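Local coordinates for foldase protein PrsA (Bacillus subtilis, PDB 4WO7) that assists the post-translocational folding of secreted proteins outside the cell and has peptidyl-prolyl cis-trans isomerase activity, at residues 48-53 / 239-244. Numbering follows the deposited sequence.
Sequences KKYKVS and QKVMKK
The side chain of K49, at the end of helix 21-49, meets V241 of helix 231-244 nearly tip to tip. The apolar part of this contact is CD of K49, 4.0 Å from CG1 of V241; the terminal NZ of K49 also lies beside that methyl. The lysine chain can span the gap because it is fully extended: CG is anti to the backbone N (chi1 -175°), and the later torsions are also close to anti. With 9.3 Å between the CA atoms of K49 and V241, the two segments meet here through side chains, not backbone. Y50 adds a looser touch, its OH coming 4.3 Å from CG2 of V241, while CG of K49 sits 3.7 Å above the plane of the Y50 ring, offset toward the rim. The two methyls of V241 thus face different partners, CG1 the lysine and CG2 the phenol. Y50 and V241 also both pack on N101 of helix 81-101.

At the solvent-facing side the K244 chain, bent at chi3 and chi4, crosses that of K49 at about a right angle, with the two NZ atoms 3.5 Å apart. Little attraction is expected between these like charges, but both lysines are exposed and solvent probably screens them.

Overall, the contact buries just 121 Å² between the segments. The C-terminal end of helix 21-49 and the residue just beyond it pack on helix 231-244, whose V241 touches L46 and whose selenomethionine M242 packs on V41, Q42 and V45, bringing together the flanking N- and C-terminal parts of this PPIC-type foldase.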
# COMPACT_ATOMS: atom_id res chain seq x y z
N LYS A 48 -28.71 12.67 -1.95
CA LYS A 48 -29.79 13.60 -2.23
C LYS A 48 -29.96 13.80 -3.74
O LYS A 48 -31.08 14.00 -4.22
CB LYS A 48 -29.54 14.93 -1.52
CG LYS A 48 -30.66 15.93 -1.69
CD LYS A 48 -30.44 17.12 -0.80
CE LYS A 48 -31.60 18.09 -0.86
NZ LYS A 48 -31.42 19.21 0.10
N LYS A 49 -28.86 13.73 -4.48
CA LYS A 49 -28.90 13.89 -5.93
C LYS A 49 -29.32 12.60 -6.60
O LYS A 49 -30.36 12.54 -7.25
CB LYS A 49 -27.53 14.35 -6.45
CG LYS A 49 -27.49 14.66 -7.94
CD LYS A 49 -26.22 15.44 -8.29
CE LYS A 49 -26.23 15.87 -9.75
NZ LYS A 49 -25.03 16.67 -10.12
N TYR A 50 -28.50 11.57 -6.46
CA TYR A 50 -28.80 10.28 -7.06
C TYR A 50 -29.57 9.49 -6.04
O TYR A 50 -29.43 9.74 -4.84
CB TYR A 50 -27.52 9.56 -7.48
CG TYR A 50 -26.66 10.45 -8.31
CD1 TYR A 50 -26.86 10.57 -9.68
CD2 TYR A 50 -25.67 11.21 -7.73
CE1 TYR A 50 -26.08 11.40 -10.44
CE2 TYR A 50 -24.88 12.04 -8.47
CZ TYR A 50 -25.09 12.14 -9.82
OH TYR A 50 -24.29 12.99 -10.56
N LYS A 51 -30.38 8.54 -6.49
CA LYS A 51 -31.15 7.74 -5.56
C LYS A 51 -30.82 6.27 -5.73
O LYS A 51 -30.88 5.73 -6.83
CB LYS A 51 -32.64 7.98 -5.74
CG LYS A 51 -33.10 9.36 -5.30
CD LYS A 51 -33.07 9.49 -3.78
CE LYS A 51 -33.07 10.95 -3.35
NZ LYS A 51 -34.33 11.62 -3.73
N VAL A 52 -30.50 5.65 -4.60
CA VAL A 52 -30.12 4.25 -4.56
C VAL A 52 -31.05 3.48 -3.64
O VAL A 52 -31.22 3.82 -2.47
CB VAL A 52 -28.66 4.10 -4.08
CG1 VAL A 52 -28.31 2.65 -3.80
CG2 VAL A 52 -27.71 4.73 -5.10
N SER A 53 -31.66 2.45 -4.21
CA SER A 53 -32.59 1.60 -3.48
C SER A 53 -31.89 0.36 -2.95
O SER A 53 -30.82 -0.01 -3.42
CB SER A 53 -33.75 1.21 -4.39
OG SER A 53 -33.28 0.50 -5.53
N GLN A 239 -15.89 15.24 -7.26
CA GLN A 239 -15.49 16.56 -6.77
C GLN A 239 -16.16 17.69 -7.55
O GLN A 239 -16.35 18.79 -7.02
CB GLN A 239 -13.96 16.70 -6.84
CG GLN A 239 -13.39 17.79 -5.95
CD GLN A 239 -13.73 17.60 -4.49
OE1 GLN A 239 -14.12 16.51 -4.06
NE2 GLN A 239 -13.58 18.67 -3.71
N LYS A 240 -16.51 17.42 -8.80
CA LYS A 240 -17.28 18.39 -9.58
C LYS A 240 -18.65 18.62 -8.97
O LYS A 240 -19.17 19.74 -8.98
CB LYS A 240 -17.44 17.94 -11.02
CG LYS A 240 -16.21 18.01 -11.85
CD LYS A 240 -16.58 17.68 -13.27
CE LYS A 240 -15.41 17.77 -14.21
NZ LYS A 240 -15.90 17.43 -15.57
N VAL A 241 -19.24 17.54 -8.46
CA VAL A 241 -20.56 17.62 -7.87
C VAL A 241 -20.45 18.38 -6.56
O VAL A 241 -21.33 19.17 -6.22
CB VAL A 241 -21.15 16.22 -7.60
CG1 VAL A 241 -22.56 16.34 -7.03
CG2 VAL A 241 -21.19 15.40 -8.88
N MSE A 242 -19.35 18.16 -5.85
CA MSE A 242 -19.16 18.75 -4.53
C MSE A 242 -18.95 20.26 -4.60
O MSE A 242 -19.39 20.98 -3.70
CB MSE A 242 -17.97 18.09 -3.82
CG MSE A 242 -18.18 16.61 -3.47
SE MSE A 242 -19.82 16.26 -2.47
CE MSE A 242 -19.68 17.74 -1.22
N LYS A 243 -18.30 20.75 -5.64
CA LYS A 243 -18.15 22.20 -5.81
C LYS A 243 -19.49 22.87 -6.09
O LYS A 243 -19.76 23.96 -5.58
CB LYS A 243 -17.17 22.55 -6.94
CG LYS A 243 -15.70 22.46 -6.56
CD LYS A 243 -14.83 22.92 -7.71
CE LYS A 243 -13.37 23.01 -7.31
NZ LYS A 243 -12.55 23.50 -8.44
N LYS A 244 -20.33 22.22 -6.89
CA LYS A 244 -21.62 22.80 -7.25
C LYS A 244 -22.55 22.85 -6.04
O LYS A 244 -23.60 23.49 -6.07
CB LYS A 244 -22.29 22.00 -8.37
CG LYS A 244 -21.65 22.15 -9.74
CD LYS A 244 -22.57 21.62 -10.84
CE LYS A 244 -22.03 20.36 -11.53
NZ LYS A 244 -22.59 19.08 -11.00